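Local atomic coordinates of DNA replication initiator (Cdc21/Cdc54) (PDB entry 1LTL), a protein that probably acts as an ATP-dependent single-stranded DNA helicase in replication, this chain being its zinc-binding N-terminal part with an OB domain. Residues A[135-140]-A[165-170]; A[181-186]-A[197-202]; A[218-223]-A[237-242]. All coordinates share one frame; numbering follows the deposited sequence.

Overall arrangement
All three contacts pair strands of one curled mixed sheet; strand 113-137 supplies one side of contact 1 and lies beside strands 175-185 and 217-229 of the other two. Contact 1 lies at the far end of that strand, its centre about 28 Å from the chain centre and about 39 and 34 Å from the centres of contacts 2 and 3. It is a partly buried zinc-site pairing with charged side chains that reaches neighbouring subunits. Contacts 2 and 3 belong to the barrel part, their centres about 10 Å apart, and they touch: Thr201 O lies 2.7 Å from Ile239 N, a probable hydrogen bond. Contact 2 is partly buried, polar on one face and apolar on the other, whereas contact 3 is buried, with glycines and aliphatic groups where its strands cross.

Contact 1: residues A[135-140]-A[165-170]; sequences FECRGC and RSFRLL. With ZN (zinc ion), chain G.
Cys137 and Phe167 pair at the base of the four-cysteine zinc site, where the CB of Cys137 packs 3.8 Å from CE2 of the Phe167 ring. The sulfur lies obliquely to that ring, a sulfur-aromatic contact. With SG anti to the backbone N (chi1 173°), Cys137 reaches the zinc ion at 2.4 Å from its SG, and the same sulfur accepts a hydrogen bond from Gly139 N. Cys140 adds a second ligand from the CxxC turn; Cys159 and Cys162 complete the site, and the subunit contacts made here are consistent with a role of the zinc module in joining the dodecamer. Phe135 continues the aromatic face: Leu169 CD1 lies over its ring, offset toward the rim, 4.3 Å from the centroid.

The ladder is antiparallel, with Glu136 and Arg168 as its hydrogen-bonded pair: Glu136 N donates to Arg168 O, and Arg168 N to Glu136 O. Their side chains run side by side on the face opposite the aromatics. Glu136 OE1 sits 3.5 Å above the centre of the Arg168 guanidinium plane, where no N-H points at it; the salt bridge is long (Glu136 OE1 to Arg168 NE 3.6 Å) and works through charge alone. Arg138 lays one face of its own guanidinium over Arg168 CB, the two guanidinium planes 83° apart, with Arg138 NH2 4.0 Å from Arg168 NE. An alanine in place of Arg168 would probably leave Glu136 OE1 without this opposite charge. Arg138 O accepts from Arg165 NE of a neighbouring subunit, and Cys140 packs on Cys140 of another.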
loop_
_atom_site.group_PDB
_atom_site.type_symbol
_atom_site.label_atom_id
_atom_site.label_comp_id
_atom_site.label_asym_id
_atom_site.label_seq_id
_atom_site.Cartn_x
_atom_site.Cartn_y
_atom_site.Cartn_z
ATOM N N PHE A 135 -0.951 -14.189 -23.452
ATOM C CA PHE A 135 -1.376 -13.292 -22.400
ATOM C C PHE A 135 -0.804 -11.898 -22.559
ATOM O O PHE A 135 0.281 -11.696 -23.123
ATOM C CB PHE A 135 -0.958 -13.802 -21.025
ATOM C CG PHE A 135 -1.489 -15.160 -20.674
ATOM C CD1 PHE A 135 -0.851 -16.301 -21.111
ATOM C CD2 PHE A 135 -2.602 -15.292 -19.860
ATOM C CE1 PHE A 135 -1.314 -17.544 -20.747
ATOM C CE2 PHE A 135 -3.070 -16.536 -19.491
ATOM C CZ PHE A 135 -2.425 -17.659 -19.935
ATOM N N GLU A 136 -1.560 -10.930 -22.052
ATOM C CA GLU A 136 -1.132 -9.545 -22.052
ATOM C C GLU A 136 -0.747 -9.267 -20.606
ATOM O O GLU A 136 -1.535 -9.454 -19.683
ATOM C CB GLU A 136 -2.271 -8.624 -22.445
ATOM C CG GLU A 136 -1.931 -7.147 -22.377
ATOM C CD GLU A 136 -3.180 -6.269 -22.442
ATOM O OE1 GLU A 136 -3.920 -6.167 -21.426
ATOM O OE2 GLU A 136 -3.431 -5.684 -23.526
ATOM N N CYS A 137 0.492 -8.857 -20.410
ATOM C CA CYS A 137 0.957 -8.531 -19.087
ATOM C C CYS A 137 0.318 -7.205 -18.662
ATOM O O CYS A 137 0.483 -6.197 -19.330
ATOM C CB CYS A 137 2.464 -8.386 -19.088
ATOM S SG CYS A 137 3.028 -7.790 -17.507
ATOM N N ARG A 138 -0.398 -7.206 -17.545
ATOM C CA ARG A 138 -1.048 -6.002 -17.080
ATOM C C ARG A 138 -0.081 -4.973 -16.558
ATOM O O ARG A 138 -0.460 -3.855 -16.248
ATOM C CB ARG A 138 -2.091 -6.359 -16.029
ATOM C CG ARG A 138 -3.157 -7.233 -16.629
ATOM C CD ARG A 138 -4.297 -7.503 -15.692
ATOM N NE ARG A 138 -5.562 -7.381 -16.409
ATOM C CZ ARG A 138 -6.660 -8.083 -16.133
ATOM N NH1 ARG A 138 -6.650 -8.976 -15.139
ATOM N NH2 ARG A 138 -7.774 -7.885 -16.847
ATOM N N GLY A 139 1.180 -5.351 -16.479
ATOM C CA GLY A 139 2.188 -4.440 -15.991
ATOM C C GLY A 139 2.771 -3.553 -17.069
ATOM O O GLY A 139 2.894 -2.353 -16.855
ATOM N N CYS A 140 3.121 -4.133 -18.216
ATOM C CA CYS A 140 3.719 -3.388 -19.299
ATOM C C CYS A 140 3.005 -3.579 -20.604
ATOM O O CYS A 140 3.466 -3.145 -21.643
ATOM C CB CYS A 140 5.170 -3.784 -19.476
ATOM S SG CYS A 140 5.375 -5.468 -20.027
ATOM N N ARG A 165 3.177 -9.667 -12.328
ATOM C CA ARG A 165 2.715 -10.985 -11.970
ATOM C C ARG A 165 1.253 -11.158 -12.323
ATOM O O ARG A 165 0.652 -12.193 -12.045
ATOM C CB ARG A 165 2.945 -11.239 -10.486
ATOM C CG ARG A 165 4.362 -11.635 -10.183
ATOM C CD ARG A 165 4.528 -11.870 -8.726
ATOM N NE ARG A 165 5.849 -12.368 -8.382
ATOM C CZ ARG A 165 6.983 -11.680 -8.494
ATOM N NH1 ARG A 165 6.972 -10.447 -8.956
ATOM N NH2 ARG A 165 8.138 -12.215 -8.105
ATOM N N SER A 166 0.677 -10.155 -12.961
ATOM C CA SER A 166 -0.721 -10.232 -13.315
ATOM C C SER A 166 -0.911 -10.212 -14.836
ATOM O O SER A 166 -0.367 -9.357 -15.519
ATOM C CB SER A 166 -1.435 -9.068 -12.638
ATOM O OG SER A 166 -2.772 -8.958 -13.091
ATOM N N PHE A 167 -1.678 -11.160 -15.360
ATOM C CA PHE A 167 -1.896 -11.243 -16.789
ATOM C C PHE A 167 -3.349 -11.353 -17.189
ATOM O O PHE A 167 -4.193 -11.766 -16.400
ATOM C CB PHE A 167 -1.156 -12.441 -17.369
ATOM C CG PHE A 167 0.289 -12.460 -17.046
ATOM C CD1 PHE A 167 0.730 -12.922 -15.825
ATOM C CD2 PHE A 167 1.213 -11.966 -17.942
ATOM C CE1 PHE A 167 2.056 -12.878 -15.498
ATOM C CE2 PHE A 167 2.553 -11.920 -17.611
ATOM C CZ PHE A 167 2.972 -12.378 -16.393
ATOM N N ARG A 168 -3.621 -10.983 -18.438
ATOM C CA ARG A 168 -4.955 -11.046 -19.011
ATOM C C ARG A 168 -4.847 -11.907 -20.261
ATOM O O ARG A 168 -3.992 -11.674 -21.119
ATOM C CB ARG A 168 -5.443 -9.653 -19.393
ATOM C CG ARG A 168 -6.877 -9.628 -19.884
ATOM C CD ARG A 168 -7.042 -8.756 -21.114
ATOM N NE ARG A 168 -7.293 -7.364 -20.763
ATOM C CZ ARG A 168 -7.386 -6.371 -21.650
ATOM N NH1 ARG A 168 -7.246 -6.602 -22.960
ATOM N NH2 ARG A 168 -7.626 -5.138 -21.224
ATOM N N LEU A 169 -5.716 -12.904 -20.370
ATOM C CA LEU A 169 -5.685 -13.800 -21.517
ATOM C C LEU A 169 -6.288 -13.163 -22.736
ATOM O O LEU A 169 -7.377 -12.629 -22.668
ATOM C CB LEU A 169 -6.457 -15.071 -21.198
ATOM C CG LEU A 169 -6.667 -16.044 -22.343
ATOM C CD1 LEU A 169 -5.341 -16.528 -22.895
ATOM C CD2 LEU A 169 -7.474 -17.197 -21.841
ATOM N N LEU A 170 -5.598 -13.232 -23.864
ATOM C CA LEU A 170 -6.145 -12.660 -25.096
ATOM C C LEU A 170 -6.626 -13.784 -25.990
ATOM O O LEU A 170 -5.866 -14.259 -26.819
ATOM C CB LEU A 170 -5.078 -11.847 -25.828
ATOM C CG LEU A 170 -4.455 -10.727 -25.006
ATOM C CD1 LEU A 170 -3.444 -9.976 -25.818
ATOM C CD2 LEU A 170 -5.547 -9.810 -24.508
HETATM ZN ZN ZN G . 5.277 -7.070 -18.037
#

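Contact 2: residues A[181-186]-A[197-202]; sequences TLKLQE and PRQITV
Lys183 and Thr201 join across a non-hydrogen-bonded pair of the antiparallel ladder. The lysine chain, bent at chi2 (-55°) and again at chi4, folds back over the neighbouring strand, and NZ donates a hydrogen bond to Thr201 OG1, modelled at 2.5 Å, a length not to be pressed at this resolution. On the way it passes the Gln199 amide, whose NE2 lies 3.6 Å from Lys183 CE; the amide oxygen of Gln199 takes its hydrogen bond from Arg121 NE in strand 113-137. Farther along the same face, the Gln185 side chain passes obliquely by Pro197, Gln185 NE2 lying 3.4 Å from Pro197 CG.

The opposite face is apolar. Leu184 CB meets Val202 CG2 at 3.9 Å and Ile200 CG2 at 4.1 Å, and Leu182 lies beside Val202. Between the faces, the reciprocal bonds of Leu182 with Val202 and of Leu184 with Ile200 fix the register.

At the end next to the connecting loop, Glu186 N donates to Arg198 O, and the side chain of Glu186 turns back. OE1 accepts from Arg198 N at 2.8 Å, a donor standing 38° out of the carboxylate plane, and the same oxygen forms a salt bridge with Arg103. Pro197 and Arg198 are poorly ordered, so this end is less certain than the ladder.

Strands 175-185 and 199-205 are consecutive strands of the MCM OB domain, linked by a loop without helix or strand. Leu182 and Leu184 face strand 113-137, and Val220 of strand 217-229 covers Leu184 and Val202. The chemistry thus divides by face: amide, hydroxyl and ammonium groups on a partly exposed side, branched aliphatics toward the barrel interior. Glu186, buried and gripped by an amide and an arginine, would probably be stabilised as a carboxylate.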
loop_
_atom_site.group_PDB
_atom_site.type_symbol
_atom_site.label_atom_id
_atom_site.label_comp_id
_atom_site.label_asym_id
_atom_site.label_seq_id
_atom_site.Cartn_x
_atom_site.Cartn_y
_atom_site.Cartn_z
ATOM N N THR A 181 -12.959 -36.734 -26.153
ATOM C CA THR A 181 -12.977 -37.644 -25.028
ATOM C C THR A 181 -13.732 -38.929 -25.269
ATOM O O THR A 181 -14.782 -38.930 -25.905
ATOM C CB THR A 181 -13.614 -36.948 -23.838
ATOM O OG1 THR A 181 -12.638 -36.123 -23.214
ATOM C CG2 THR A 181 -14.129 -37.938 -22.841
ATOM N N LEU A 182 -13.213 -40.041 -24.768
ATOM C CA LEU A 182 -13.956 -41.286 -24.912
ATOM C C LEU A 182 -13.634 -42.187 -23.757
ATOM O O LEU A 182 -12.610 -42.016 -23.107
ATOM C CB LEU A 182 -13.648 -41.970 -26.238
ATOM C CG LEU A 182 -12.429 -42.863 -26.396
ATOM C CD1 LEU A 182 -12.308 -43.197 -27.874
ATOM C CD2 LEU A 182 -11.177 -42.176 -25.932
ATOM N N LYS A 183 -14.548 -43.113 -23.487
ATOM C CA LYS A 183 -14.412 -44.091 -22.412
ATOM C C LYS A 183 -13.867 -45.400 -22.969
ATOM O O LYS A 183 -14.380 -45.922 -23.953
ATOM C CB LYS A 183 -15.769 -44.367 -21.758
ATOM C CG LYS A 183 -16.133 -43.424 -20.638
ATOM C CD LYS A 183 -15.034 -43.416 -19.582
ATOM C CE LYS A 183 -15.336 -42.454 -18.438
ATOM N NZ LYS A 183 -15.390 -41.052 -18.927
ATOM N N LEU A 184 -12.829 -45.918 -22.332
ATOM C CA LEU A 184 -12.221 -47.163 -22.749
ATOM C C LEU A 184 -12.530 -48.212 -21.695
ATOM O O LEU A 184 -12.114 -48.075 -20.553
ATOM C CB LEU A 184 -10.712 -46.995 -22.863
ATOM C CG LEU A 184 -9.992 -48.268 -23.280
ATOM C CD1 LEU A 184 -10.423 -48.651 -24.689
ATOM C CD2 LEU A 184 -8.482 -48.069 -23.197
ATOM N N GLN A 185 -13.247 -49.262 -22.078
ATOM C CA GLN A 185 -13.628 -50.332 -21.152
ATOM C C GLN A 185 -12.650 -51.484 -21.223
ATOM O O GLN A 185 -12.147 -51.815 -22.298
ATOM C CB GLN A 185 -15.017 -50.830 -21.511
ATOM C CG GLN A 185 -15.509 -51.993 -20.710
ATOM C CD GLN A 185 -16.774 -52.565 -21.315
ATOM O OE1 GLN A 185 -16.722 -53.335 -22.286
ATOM N NE2 GLN A 185 -17.928 -52.166 -20.771
ATOM N N GLU A 186 -12.391 -52.106 -20.080
ATOM C CA GLU A 186 -11.456 -53.219 -20.049
ATOM C C GLU A 186 -11.977 -54.422 -20.788
ATOM O O GLU A 186 -13.183 -54.596 -20.983
ATOM C CB GLU A 186 -11.124 -53.635 -18.623
ATOM C CG GLU A 186 -12.328 -54.006 -17.786
ATOM C CD GLU A 186 -11.948 -54.534 -16.414
ATOM O OE1 GLU A 186 -12.838 -54.540 -15.526
ATOM O OE2 GLU A 186 -10.773 -54.946 -16.230
ATOM N N PRO A 197 -17.061 -54.574 -15.687
ATOM C CA PRO A 197 -15.805 -54.008 -16.179
ATOM C C PRO A 197 -15.607 -52.573 -15.738
ATOM O O PRO A 197 -16.567 -51.832 -15.516
ATOM C CB PRO A 197 -15.941 -54.141 -17.688
ATOM C CG PRO A 197 -17.401 -53.946 -17.894
ATOM C CD PRO A 197 -17.991 -54.813 -16.806
ATOM N N ARG A 198 -14.345 -52.196 -15.600
ATOM C CA ARG A 198 -13.990 -50.849 -15.199
ATOM C C ARG A 198 -13.557 -50.081 -16.442
ATOM O O ARG A 198 -12.911 -50.629 -17.327
ATOM C CB ARG A 198 -12.852 -50.889 -14.173
ATOM C CG ARG A 198 -13.289 -51.224 -12.742
ATOM C CD ARG A 198 -12.082 -51.307 -11.798
ATOM N NE ARG A 198 -12.456 -51.571 -10.410
ATOM C CZ ARG A 198 -11.597 -51.942 -9.460
ATOM N NH1 ARG A 198 -10.306 -52.097 -9.746
ATOM N NH2 ARG A 198 -12.027 -52.160 -8.219
ATOM N N GLN A 199 -13.917 -48.813 -16.515
ATOM C CA GLN A 199 -13.542 -48.028 -17.664
ATOM C C GLN A 199 -12.632 -46.872 -17.289
ATOM O O GLN A 199 -12.532 -46.489 -16.128
ATOM C CB GLN A 199 -14.793 -47.499 -18.342
ATOM C CG GLN A 199 -15.911 -47.195 -17.368
ATOM C CD GLN A 199 -16.940 -46.231 -17.949
ATOM O OE1 GLN A 199 -17.387 -46.388 -19.096
ATOM N NE2 GLN A 199 -17.325 -45.226 -17.156
ATOM N N ILE A 200 -11.943 -46.323 -18.273
ATOM C CA ILE A 200 -11.080 -45.197 -17.998
ATOM C C ILE A 200 -11.213 -44.188 -19.117
ATOM O O ILE A 200 -11.484 -44.558 -20.249
ATOM C CB ILE A 200 -9.626 -45.606 -17.876
ATOM C CG1 ILE A 200 -8.858 -44.467 -17.215
ATOM C CG2 ILE A 200 -9.048 -45.909 -19.242
ATOM C CD1 ILE A 200 -7.464 -44.804 -16.908
ATOM N N THR A 201 -11.016 -42.910 -18.823
ATOM C CA THR A 201 -11.156 -41.911 -19.868
ATOM C C THR A 201 -9.927 -41.730 -20.726
ATOM O O THR A 201 -8.800 -41.724 -20.239
ATOM C CB THR A 201 -11.551 -40.556 -19.282
ATOM O OG1 THR A 201 -12.917 -40.605 -18.858
ATOM C CG2 THR A 201 -11.409 -39.475 -20.305
ATOM N N VAL A 202 -10.156 -41.602 -22.022
ATOM C CA VAL A 202 -9.055 -41.378 -22.936
ATOM C C VAL A 202 -9.287 -40.048 -23.631
ATOM O O VAL A 202 -10.411 -39.701 -23.991
ATOM C CB VAL A 202 -8.915 -42.517 -23.980
ATOM C CG1 VAL A 202 -7.827 -42.189 -24.996
ATOM C CG2 VAL A 202 -8.566 -43.799 -23.265
#

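Contact 3: residues A[218-223]-A[237-242]; sequences VRVTGT and NFIYGN
Gly222 and Gly241 face each other where the two strands of a beta hairpin, 217-229 and 234-243, cross steeply, their short segments 108° apart. In MCM proteins a hairpin of this N-terminal part points into the central channel and probably meets DNA; the contact lies toward its base. Gly222 CA stands 3.1 Å from Tyr240 O, and a beta carbon there would point at that oxygen, so the close approach is consistent with the lack of a side chain at Gly222.

Ile239 packs against the crossing through CG2, which is anti to the backbone N, reaches Gly222 CA at 4.0 Å, and is also 3.9 Å from Thr223 O. In Tyr240 CG is anti to the backbone N (chi1 -177°), and CB is the side-chain atom near the partner strand, 3.6 Å from Thr223 O; the ring leads away and its OH bonds to Glu205 of strand 199-205. Backbone bonds hold the pair on both sides of the glycines: Tyr240 N and Thr223 N exchange bonds with Thr223 O and Tyr240 O, and Asn242 N donates to Thr221 O. Two residues before Gly222, Val220, packed also on Val202, turns toward strand 234-243 and sets its CG1 4.0 Å from Ile239 CG2.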
loop_
_atom_site.group_PDB
_atom_site.type_symbol
_atom_site.label_atom_id
_atom_site.label_comp_id
_atom_site.label_asym_id
_atom_site.label_seq_id
_atom_site.Cartn_x
_atom_site.Cartn_y
_atom_site.Cartn_z
ATOM N N VAL A 218 -9.359 -51.808 -29.131
ATOM C CA VAL A 218 -8.070 -51.136 -29.303
ATOM C C VAL A 218 -7.022 -51.303 -28.222
ATOM O O VAL A 218 -7.268 -51.875 -27.164
ATOM C CB VAL A 218 -8.258 -49.633 -29.465
ATOM C CG1 VAL A 218 -8.904 -49.336 -30.797
ATOM C CG2 VAL A 218 -9.119 -49.105 -28.331
ATOM N N ARG A 219 -5.848 -50.769 -28.530
ATOM C CA ARG A 219 -4.716 -50.775 -27.641
ATOM C C ARG A 219 -4.166 -49.361 -27.593
ATOM O O ARG A 219 -3.184 -49.022 -28.293
ATOM C CB ARG A 219 -3.627 -51.696 -28.134
ATOM C CG ARG A 219 -2.433 -51.763 -27.212
ATOM C CD ARG A 219 -1.295 -52.415 -27.944
ATOM N NE ARG A 219 -0.473 -53.289 -27.111
ATOM C CZ ARG A 219 -0.882 -54.445 -26.596
ATOM N NH1 ARG A 219 -2.112 -54.893 -26.815
ATOM N NH2 ARG A 219 -0.043 -55.162 -25.871
ATOM N N VAL A 220 -4.827 -48.545 -26.766
ATOM C CA VAL A 220 -4.484 -47.144 -26.541
ATOM C C VAL A 220 -3.120 -46.975 -25.901
ATOM O O VAL A 220 -2.863 -47.526 -24.853
ATOM C CB VAL A 220 -5.493 -46.503 -25.618
ATOM C CG1 VAL A 220 -5.080 -45.085 -25.342
ATOM C CG2 VAL A 220 -6.863 -46.562 -26.226
ATOM N N THR A 221 -2.245 -46.219 -26.535
ATOM C CA THR A 221 -0.929 -45.972 -25.962
ATOM C C THR A 221 -0.851 -44.474 -25.630
ATOM O O THR A 221 -1.136 -43.625 -26.483
ATOM C CB THR A 221 0.191 -46.282 -26.962
ATOM O OG1 THR A 221 0.155 -47.668 -27.307
ATOM C CG2 THR A 221 1.543 -45.926 -26.377
ATOM N N GLY A 222 -0.453 -44.142 -24.407
ATOM C CA GLY A 222 -0.367 -42.743 -24.062
ATOM C C GLY A 222 0.143 -42.467 -22.669
ATOM O O GLY A 222 0.499 -43.383 -21.929
ATOM N N THR A 223 0.178 -41.195 -22.300
ATOM C CA THR A 223 0.657 -40.828 -20.979
ATOM C C THR A 223 -0.467 -40.882 -19.956
ATOM O O THR A 223 -1.583 -40.432 -20.219
ATOM C CB THR A 223 1.228 -39.431 -20.992
ATOM O OG1 THR A 223 2.137 -39.296 -22.095
ATOM C CG2 THR A 223 1.959 -39.166 -19.708
ATOM N N ASN A 237 -7.787 -40.759 -12.658
ATOM C CA ASN A 237 -6.788 -40.897 -13.721
ATOM C C ASN A 237 -7.398 -41.027 -15.095
ATOM O O ASN A 237 -8.502 -41.540 -15.249
ATOM C CB ASN A 237 -5.879 -42.097 -13.484
ATOM C CG ASN A 237 -5.147 -42.030 -12.162
ATOM O OD1 ASN A 237 -4.849 -40.949 -11.650
ATOM N ND2 ASN A 237 -4.823 -43.189 -11.616
ATOM N N PHE A 238 -6.685 -40.545 -16.104
ATOM C CA PHE A 238 -7.171 -40.661 -17.475
ATOM C C PHE A 238 -5.973 -40.851 -18.387
ATOM O O PHE A 238 -4.841 -40.559 -18.000
ATOM C CB PHE A 238 -7.994 -39.413 -17.891
ATOM C CG PHE A 238 -7.166 -38.168 -18.092
ATOM C CD1 PHE A 238 -6.540 -37.920 -19.305
ATOM C CD2 PHE A 238 -6.934 -37.292 -17.041
ATOM C CE1 PHE A 238 -5.702 -36.836 -19.456
ATOM C CE2 PHE A 238 -6.091 -36.206 -17.198
ATOM C CZ PHE A 238 -5.478 -35.983 -18.403
ATOM N N ILE A 239 -6.202 -41.362 -19.587
ATOM C CA ILE A 239 -5.075 -41.525 -20.494
ATOM C C ILE A 239 -5.077 -40.480 -21.584
ATOM O O ILE A 239 -6.098 -40.230 -22.236
ATOM C CB ILE A 239 -5.049 -42.883 -21.215
ATOM C CG1 ILE A 239 -4.958 -44.031 -20.211
ATOM C CG2 ILE A 239 -3.865 -42.919 -22.155
ATOM C CD1 ILE A 239 -5.449 -45.337 -20.775
ATOM N N TYR A 240 -3.913 -39.872 -21.771
ATOM C CA TYR A 240 -3.711 -38.875 -22.808
ATOM C C TYR A 240 -3.130 -39.691 -23.959
ATOM O O TYR A 240 -1.944 -40.050 -23.965
ATOM C CB TYR A 240 -2.715 -37.811 -22.342
ATOM C CG TYR A 240 -2.528 -36.713 -23.350
ATOM C CD1 TYR A 240 -3.628 -36.000 -23.822
ATOM C CD2 TYR A 240 -1.282 -36.453 -23.918
ATOM C CE1 TYR A 240 -3.508 -35.074 -24.844
ATOM C CE2 TYR A 240 -1.142 -35.519 -24.949
ATOM C CZ TYR A 240 -2.271 -34.837 -25.413
ATOM O OH TYR A 240 -2.210 -33.944 -26.477
ATOM N N GLY A 241 -3.995 -39.989 -24.920
ATOM C CA GLY A 241 -3.620 -40.792 -26.066
ATOM C C GLY A 241 -2.499 -40.271 -26.932
ATOM O O GLY A 241 -2.467 -39.089 -27.267
ATOM N N ASN A 242 -1.573 -41.160 -27.286
ATOM C CA ASN A 242 -0.460 -40.813 -28.151
ATOM C C ASN A 242 -0.584 -41.573 -29.444
ATOM O O ASN A 242 -0.458 -41.011 -30.516
ATOM C CB ASN A 242 0.877 -41.197 -27.553
ATOM C CG ASN A 242 2.019 -41.002 -28.542
ATOM O OD1 ASN A 242 2.716 -39.981 -28.522
ATOM N ND2 ASN A 242 2.200 -41.972 -29.428
#